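Local coordinates for flagellin (Burkholderia pseudomallei, PDB 4CFI), which probably polymerises into the flagellar filament, the propeller of bacterial motility, and carries epitopes recognised by the immune system, at residues Gly109-Thr114 with Asn139-Gly144; Gly113-Ala118 with Ala201-Met206; Val117-Ser122 with Gln133-Ile138. One frame throughout, in Å; residues are numbered along the deposited sequence.

Interaction 1: residues Gly109-Thr114 with Asn139-Gly144; sequences GQTLGT and NVVSDG
Backbone hydrogen bonds join Gly109-Thr114 to Asn139-Gly144 as antiparallel partners. Leu112 N gives to Val140 O at 2.8 Å, and Val140 N gives to Gly113 O at 3.0 Å. Nearer the ends, Ser142 N reaches Gln110 O and Gly109 N reaches Ser142 O, the second from well above the carbonyl plane.

Three polar side chains add to this. Ser142 OG sits between its own backbone N and carbonyl carbon (chi1 59°) and accepts Gln110 N at 3.0 Å. It also bonds Gln107 O, so two groups grip this hydroxyl. Thr114 and Asn139 lie side by side. Thr114 OG1 donates to Asn139 OD1 at 2.7 Å, in the carbonyl plane and on a lone pair. Asn139 ND2 is held by Thr151 OG1, which helps fix the amide.

Van der Waals contacts line both faces. On the face of Thr111 and Thr114, Val141 CG1 packs on Gly109 C at 3.7 Å and CG2 meets Thr111 OG1 at 3.9 Å. On the other face, Val140 packs against Ile210 of helix 197-213, which Leu112 also touches. This is the first strand pair of a three-stranded antiparallel meander, 111-119, 135-142 and 148-152, in the flagellin D2 region.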
loop_
_atom_site.group_PDB
_atom_site.type_symbol
_atom_site.label_atom_id
_atom_site.label_comp_id
_atom_site.label_asym_id
_atom_site.label_seq_id
_atom_site.Cartn_x
_atom_site.Cartn_y
_atom_site.Cartn_z
ATOM N N GLY A 109 -6.626 7.015 -4.953
ATOM C CA GLY A 109 -8.072 6.793 -4.951
ATOM C C GLY A 109 -8.627 5.925 -3.839
ATOM O O GLY A 109 -9.804 5.574 -3.886
ATOM N N GLN A 110 -7.807 5.574 -2.856
ATOM C CA GLN A 110 -8.236 4.686 -1.781
ATOM C C GLN A 110 -8.614 5.515 -0.554
ATOM O O GLN A 110 -7.883 6.419 -0.143
ATOM C CB GLN A 110 -7.114 3.705 -1.456
ATOM C CG GLN A 110 -6.702 2.857 -2.651
ATOM C CD GLN A 110 -7.669 1.714 -2.875
ATOM O OE1 GLN A 110 -8.377 1.683 -3.876
ATOM N NE2 GLN A 110 -7.730 0.784 -1.915
ATOM N N THR A 111 -9.775 5.218 0.027
ATOM C CA THR A 111 -10.196 5.899 1.241
ATOM C C THR A 111 -9.431 5.301 2.416
ATOM O O THR A 111 -9.532 4.125 2.718
ATOM C CB THR A 111 -11.714 5.840 1.434
ATOM O OG1 THR A 111 -12.337 6.531 0.335
ATOM C CG2 THR A 111 -12.133 6.529 2.727
ATOM N N LEU A 112 -8.646 6.146 3.069
ATOM C CA LEU A 112 -7.784 5.758 4.177
ATOM C C LEU A 112 -8.526 5.767 5.501
ATOM O O LEU A 112 -8.142 5.063 6.427
ATOM C CB LEU A 112 -6.559 6.691 4.254
ATOM C CG LEU A 112 -5.727 6.771 2.974
ATOM C CD1 LEU A 112 -4.579 7.762 3.150
ATOM C CD2 LEU A 112 -5.173 5.403 2.601
ATOM N N GLY A 113 -9.548 6.610 5.613
ATOM C CA GLY A 113 -10.364 6.703 6.822
ATOM C C GLY A 113 -11.319 7.870 6.717
ATOM O O GLY A 113 -11.169 8.712 5.834
ATOM N N THR A 114 -12.285 7.899 7.630
ATOM C CA THR A 114 -13.281 8.938 7.713
ATOM C C THR A 114 -13.280 9.494 9.138
ATOM O O THR A 114 -13.335 8.741 10.115
ATOM C CB THR A 114 -14.660 8.358 7.366
ATOM O OG1 THR A 114 -14.618 7.866 6.027
ATOM C CG2 THR A 114 -15.767 9.398 7.509
ATOM N N ASN A 139 -13.774 12.383 4.544
ATOM C CA ASN A 139 -13.123 11.198 4.007
ATOM C C ASN A 139 -11.773 11.597 3.460
ATOM O O ASN A 139 -11.680 12.534 2.676
ATOM C CB ASN A 139 -13.964 10.605 2.895
ATOM C CG ASN A 139 -15.392 10.362 3.345
ATOM O OD1 ASN A 139 -15.655 9.563 4.254
ATOM N ND2 ASN A 139 -16.324 11.055 2.720
ATOM N N VAL A 140 -10.729 10.891 3.888
ATOM C CA VAL A 140 -9.353 11.161 3.471
ATOM C C VAL A 140 -8.947 10.095 2.449
ATOM O O VAL A 140 -8.961 8.899 2.748
ATOM C CB VAL A 140 -8.409 11.145 4.684
ATOM C CG1 VAL A 140 -6.970 11.469 4.263
ATOM C CG2 VAL A 140 -8.888 12.125 5.745
ATOM N N VAL A 141 -8.607 10.560 1.252
ATOM C CA VAL A 141 -8.401 9.699 0.098
ATOM C C VAL A 141 -6.948 9.849 -0.394
ATOM O O VAL A 141 -6.433 10.955 -0.511
ATOM C CB VAL A 141 -9.409 10.077 -1.025
ATOM C CG1 VAL A 141 -9.237 9.180 -2.230
ATOM C CG2 VAL A 141 -10.850 9.993 -0.519
ATOM N N SER A 142 -6.285 8.736 -0.668
ATOM C CA SER A 142 -4.903 8.782 -1.144
ATOM C C SER A 142 -4.807 9.402 -2.534
ATOM O O SER A 142 -5.741 9.293 -3.339
ATOM C CB SER A 142 -4.336 7.362 -1.203
ATOM O OG SER A 142 -5.130 6.583 -2.083
ATOM N N ASP A 143 -3.659 10.025 -2.816
ATOM C CA ASP A 143 -3.382 10.595 -4.134
ATOM C C ASP A 143 -2.319 9.841 -4.944
ATOM O O ASP A 143 -2.014 10.243 -6.057
ATOM C CB ASP A 143 -3.073 12.105 -4.053
ATOM C CG ASP A 143 -1.747 12.431 -3.370
ATOM O OD1 ASP A 143 -0.946 11.522 -3.064
ATOM O OD2 ASP A 143 -1.503 13.644 -3.146
ATOM N N GLY A 144 -1.786 8.753 -4.420
ATOM C CA GLY A 144 -0.782 7.967 -5.125
ATOM C C GLY A 144 0.636 8.495 -4.988
ATOM O O GLY A 144 1.579 7.852 -5.470
#

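Interaction 2: residues Gly113-Ala118 with Ala201-Met206; sequences GTIKVA and ANATAM
Met206 lies over one face of the peptide group between Thr114 and Ile115. Its CG sits above the carbonyl oxygen, 3.4 Å from Thr114 O. Its CE drops toward the plane beyond the oxygen, 3.6 Å from Thr114 O. The side chain of Ile115 rises from the same face of the peptide, while Thr114 CB leaves on the opposite face, where Thr114 OG1 bonds Asn139.

This is helix-on-sheet packing: helix 197-213 runs over the edge strand 111-119 in the D2 region. The two short segments run roughly antiparallel, at 149°, with axes 7.8 Å apart. The contact is made by van der Waals packing.

Met206 CG is anti to the backbone N (chi1 -177°), and the chain then bends at chi2 and chi3. Its SD comes to 3.9 Å from Gly113 CA, so the sulfur fits close against a residue that has no side chain. Met206 is modelled in two conformers, and this account holds for one.

Lys116 leads its amine away to a salt bridge with Asp199. Ile115 also touches Val207 and Ile210 of the helix. Its two branches divide the work: the Ile115 and Met206 side chains cross obliquely, with CG1 3.9 Å from Met206 CG, and CG2 meets Ala203 CB at 3.7 Å.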
loop_
_atom_site.group_PDB
_atom_site.type_symbol
_atom_site.label_atom_id
_atom_site.label_comp_id
_atom_site.label_asym_id
_atom_site.label_seq_id
_atom_site.Cartn_x
_atom_site.Cartn_y
_atom_site.Cartn_z
ATOM N N GLY A 113 -9.548 6.610 5.613
ATOM C CA GLY A 113 -10.364 6.703 6.822
ATOM C C GLY A 113 -11.319 7.870 6.717
ATOM O O GLY A 113 -11.169 8.712 5.834
ATOM N N THR A 114 -12.285 7.899 7.630
ATOM C CA THR A 114 -13.281 8.938 7.713
ATOM C C THR A 114 -13.280 9.494 9.138
ATOM O O THR A 114 -13.335 8.741 10.115
ATOM C CB THR A 114 -14.660 8.358 7.366
ATOM O OG1 THR A 114 -14.618 7.866 6.027
ATOM C CG2 THR A 114 -15.767 9.398 7.509
ATOM N N ILE A 115 -13.217 10.817 9.229
ATOM C CA ILE A 115 -13.101 11.540 10.504
ATOM C C ILE A 115 -14.406 12.288 10.758
ATOM O O ILE A 115 -14.878 13.034 9.887
ATOM C CB ILE A 115 -11.944 12.578 10.487
ATOM C CG1 ILE A 115 -10.637 11.934 9.987
ATOM C CG2 ILE A 115 -11.796 13.254 11.839
ATOM C CD1 ILE A 115 -9.579 12.945 9.600
ATOM N N LYS A 116 -15.001 12.102 11.942
ATOM C CA LYS A 116 -16.177 12.891 12.332
ATOM C C LYS A 116 -15.725 14.266 12.811
ATOM O O LYS A 116 -14.866 14.369 13.674
ATOM C CB LYS A 116 -16.997 12.171 13.423
ATOM C CG LYS A 116 -18.200 12.974 13.906
ATOM C CD LYS A 116 -18.915 12.330 15.080
ATOM C CE LYS A 116 -20.146 13.126 15.475
ATOM N NZ LYS A 116 -20.880 12.500 16.607
ATOM N N VAL A 117 -16.323 15.310 12.249
ATOM C CA VAL A 117 -15.944 16.703 12.478
ATOM C C VAL A 117 -17.205 17.561 12.622
ATOM O O VAL A 117 -18.321 17.068 12.492
ATOM C CB VAL A 117 -15.072 17.265 11.323
ATOM C CG1 VAL A 117 -13.798 16.451 11.191
ATOM C CG2 VAL A 117 -15.839 17.335 10.006
ATOM N N ALA A 118 -17.011 18.846 12.902
ATOM C CA ALA A 118 -18.113 19.805 13.020
ATOM C C ALA A 118 -17.613 21.173 12.582
ATOM O O ALA A 118 -17.115 21.951 13.402
ATOM C CB ALA A 118 -18.664 19.855 14.447
ATOM N N ALA A 201 -11.343 12.401 20.866
ATOM C CA ALA A 201 -10.423 11.267 20.986
ATOM C C ALA A 201 -10.577 10.307 19.804
ATOM O O ALA A 201 -9.582 9.763 19.291
ATOM C CB ALA A 201 -10.651 10.525 22.309
ATOM N N ASN A 202 -11.804 10.052 19.371
ATOM C CA ASN A 202 -12.014 9.176 18.231
ATOM C C ASN A 202 -11.342 9.740 16.981
ATOM O O ASN A 202 -10.739 9.002 16.199
ATOM C CB ASN A 202 -13.508 8.979 17.954
ATOM C CG ASN A 202 -14.216 8.128 19.000
ATOM O OD1 ASN A 202 -13.587 7.471 19.833
ATOM N ND2 ASN A 202 -15.545 8.133 18.946
ATOM N N ALA A 203 -11.452 11.052 16.780
ATOM C CA ALA A 203 -10.827 11.700 15.624
ATOM C C ALA A 203 -9.299 11.587 15.664
ATOM O O ALA A 203 -8.663 11.298 14.647
ATOM C CB ALA A 203 -11.260 13.156 15.539
ATOM N N THR A 204 -8.702 11.838 16.823
ATOM C CA THR A 204 -7.269 11.685 16.993
ATOM C C THR A 204 -6.823 10.270 16.639
ATOM O O THR A 204 -5.821 10.087 15.945
ATOM C CB THR A 204 -6.887 12.056 18.434
ATOM O OG1 THR A 204 -7.224 13.428 18.644
ATOM C CG2 THR A 204 -5.424 11.843 18.710
ATOM N N ALA A 205 -7.579 9.277 17.093
ATOM C CA ALA A 205 -7.275 7.885 16.796
ATOM C C ALA A 205 -7.404 7.604 15.296
ATOM O O ALA A 205 -6.596 6.865 14.743
ATOM C CB ALA A 205 -8.174 6.951 17.591
ATOM N N MET A 206 -8.411 8.173 14.644
ATOM C CA MET A 206 -8.561 7.988 13.199
ATOM C C MET A 206 -7.417 8.636 12.419
ATOM O O MET A 206 -6.920 8.063 11.455
ATOM C CB MET A 206 -9.921 8.503 12.712
ATOM C CG MET A 206 -10.184 8.295 11.230
ATOM S SD MET A 206 -9.990 6.598 10.665
ATOM C CE MET A 206 -11.506 5.865 11.267
#

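Interaction 3: residues Val117-Ser122 with Gln133-Ile138; sequences VAIDSS and QETTQI
Val117 and Thr136 bring two carbonyl oxygens together, with Val117 O only 3.2 Å from Thr136 O. The register slips here. Val117 faces Thr136, but Ile119 pairs with Thr135, so Ala118 is an extra residue on its strand. Val117 N still donates to Thr136 O at 3.0 Å, from 61° above the carbonyl plane. Val117 O receives a CA-H contact from Thr136 and a hydrogen bond from water 1.

Past the slip, Ile119 and Thr135 form a regular hydrogen-bonded antiparallel pair. Each backbone N gives to the other's carbonyl O, and Thr135 N to Ile119 O is the shorter bond at 2.8 Å.

On the face that carries Ile119 and Thr135, apolar side chains gather. Ile119 CG1 stands between its own backbone N and carbonyl carbon (chi1 64°), alongside Thr135, and meets Thr135 CB at 3.6 Å. Ile138 crosses both Val117 and Ile119 at about a right angle. Its CG1 touches Val117 CG2 at 3.9 Å, and its CD1 touches Ile119 CD1 at 4.1 Å. Helix 160-167 continues the packing, with Val166 on Ile119 and Phe167 on Ile138.

Glu134 is extended and lays OE2 against Ala118 CB at 3.3 Å. Water 1 bridges OE2 and Val117 O. Water 2 joins Asp120 O to Thr135 OG1, and water 3 joins Ser121 N to Gln133 O. Asp120 OD1 accepts Ser122 N in an Asx turn and also bonds Ala124 N. The chemistry implies a gradual end: backbone bonds yield to waters 2 and 3 toward the loop, and water 1 serves the carbonyl displaced at the slip.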
loop_
_atom_site.group_PDB
_atom_site.type_symbol
_atom_site.label_atom_id
_atom_site.label_comp_id
_atom_site.label_asym_id
_atom_site.label_seq_id
_atom_site.Cartn_x
_atom_site.Cartn_y
_atom_site.Cartn_z
ATOM N N VAL A 117 -16.323 15.310 12.249
ATOM C CA VAL A 117 -15.944 16.703 12.478
ATOM C C VAL A 117 -17.205 17.561 12.622
ATOM O O VAL A 117 -18.321 17.068 12.492
ATOM C CB VAL A 117 -15.072 17.265 11.323
ATOM C CG1 VAL A 117 -13.798 16.451 11.191
ATOM C CG2 VAL A 117 -15.839 17.335 10.006
ATOM N N ALA A 118 -17.011 18.846 12.902
ATOM C CA ALA A 118 -18.113 19.805 13.020
ATOM C C ALA A 118 -17.613 21.173 12.582
ATOM O O ALA A 118 -17.115 21.951 13.402
ATOM C CB ALA A 118 -18.664 19.855 14.447
ATOM N N ILE A 119 -17.694 21.443 11.279
ATOM C CA ILE A 119 -17.133 22.644 10.682
ATOM C C ILE A 119 -18.085 23.265 9.676
ATOM O O ILE A 119 -18.987 22.594 9.156
ATOM C CB ILE A 119 -15.751 22.384 10.015
ATOM C CG1 ILE A 119 -15.878 21.418 8.838
ATOM C CG2 ILE A 119 -14.727 21.912 11.050
ATOM C CD1 ILE A 119 -14.568 21.057 8.154
ATOM N N ASP A 120 -17.883 24.552 9.402
ATOM C CA ASP A 120 -18.591 25.216 8.329
ATOM C C ASP A 120 -17.862 25.058 6.995
ATOM O O ASP A 120 -16.854 24.355 6.888
ATOM C CB ASP A 120 -18.896 26.690 8.709
ATOM C CG ASP A 120 -17.683 27.602 8.726
ATOM O OD1 ASP A 120 -16.623 27.216 8.219
ATOM O OD2 ASP A 120 -17.822 28.718 9.297
ATOM N N SER A 121 -18.381 25.701 5.955
ATOM C CA SER A 121 -17.834 25.511 4.606
ATOM C C SER A 121 -16.432 26.104 4.437
ATOM O O SER A 121 -15.750 25.797 3.453
ATOM C CB SER A 121 -18.788 26.085 3.553
ATOM O OG SER A 121 -18.942 27.498 3.696
ATOM N N SER A 122 -16.010 26.959 5.366
ATOM C CA SER A 122 -14.664 27.529 5.377
ATOM C C SER A 122 -13.687 26.779 6.283
ATOM O O SER A 122 -12.530 27.173 6.385
ATOM C CB SER A 122 -14.689 29.000 5.818
ATOM O OG SER A 122 -15.480 29.783 4.955
ATOM N N GLN A 133 -24.277 25.103 5.234
ATOM C CA GLN A 133 -24.286 23.684 5.545
ATOM C C GLN A 133 -23.123 23.341 6.471
ATOM O O GLN A 133 -22.017 23.862 6.312
ATOM C CB GLN A 133 -24.159 22.858 4.250
ATOM C CG GLN A 133 -24.042 21.349 4.429
ATOM C CD GLN A 133 -23.995 20.615 3.103
ATOM O OE1 GLN A 133 -25.012 20.105 2.632
ATOM N NE2 GLN A 133 -22.820 20.572 2.481
ATOM N N GLU A 134 -23.365 22.427 7.408
ATOM C CA GLU A 134 -22.315 21.883 8.287
ATOM C C GLU A 134 -21.674 20.653 7.628
ATOM O O GLU A 134 -22.371 19.766 7.109
ATOM C CB GLU A 134 -22.883 21.493 9.653
ATOM C CG GLU A 134 -21.835 21.070 10.676
ATOM C CD GLU A 134 -22.396 20.650 12.030
ATOM O OE1 GLU A 134 -23.635 20.667 12.178
ATOM O OE2 GLU A 134 -21.586 20.318 12.949
ATOM N N THR A 135 -20.346 20.628 7.634
ATOM C CA THR A 135 -19.604 19.425 7.308
ATOM C C THR A 135 -19.435 18.605 8.576
ATOM O O THR A 135 -18.914 19.110 9.573
ATOM C CB THR A 135 -18.234 19.770 6.704
ATOM O OG1 THR A 135 -18.431 20.495 5.477
ATOM C CG2 THR A 135 -17.397 18.538 6.444
ATOM N N THR A 136 -19.865 17.353 8.525
ATOM C CA THR A 136 -19.920 16.467 9.682
ATOM C C THR A 136 -18.980 15.255 9.576
ATOM O O THR A 136 -18.724 14.585 10.587
ATOM C CB THR A 136 -21.343 15.969 9.953
ATOM O OG1 THR A 136 -21.805 15.287 8.783
ATOM C CG2 THR A 136 -22.285 17.158 10.278
ATOM N N GLN A 137 -18.459 14.961 8.381
ATOM C CA GLN A 137 -17.425 13.932 8.200
ATOM C C GLN A 137 -16.477 14.391 7.121
ATOM O O GLN A 137 -16.889 15.097 6.200
ATOM C CB GLN A 137 -18.019 12.569 7.768
ATOM C CG GLN A 137 -19.136 12.066 8.664
ATOM C CD GLN A 137 -19.738 10.760 8.229
ATOM O OE1 GLN A 137 -19.371 10.199 7.217
ATOM N NE2 GLN A 137 -20.702 10.284 8.999
ATOM N N ILE A 138 -15.219 13.951 7.219
ATOM C CA ILE A 138 -14.254 14.129 6.143
ATOM C C ILE A 138 -13.657 12.773 5.807
ATOM O O ILE A 138 -13.087 12.099 6.666
ATOM C CB ILE A 138 -13.133 15.123 6.511
ATOM C CG1 ILE A 138 -13.741 16.491 6.843
ATOM C CG2 ILE A 138 -12.105 15.206 5.379
ATOM C CD1 ILE A 138 -12.728 17.453 7.462
HETATM O O HOH W 1 -20.941 17.616 13.329
HETATM O O HOH W 2 -16.236 22.120 5.026
HETATM O O HOH W 3 -21.186 26.530 6.088
#

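Strand 111-119 takes part in all three interactions. Interactions 1 and 3 join it to strand 135-142 at opposite ends of their pairing; interaction 2 sets helix 197-213 on it. Their centres lie about 12, 21 and 29 Å from the chain centre, so interaction 3 is farthest out, but all mix buried and exposed residues. Interactions 1 and 3 rest on backbone hydrogen bonds, with bridging waters in interaction 3, two toward the loop and one at the register slip. Interaction 2 is packing, mostly from Met206, Ile115 and Ala203. Val140 CG2 meets Ile115 CD1 at 4.0 Å, so the apolar layer under the helix is continuous from interaction 1 to interaction 2. Helix 160-167 backs interaction 3.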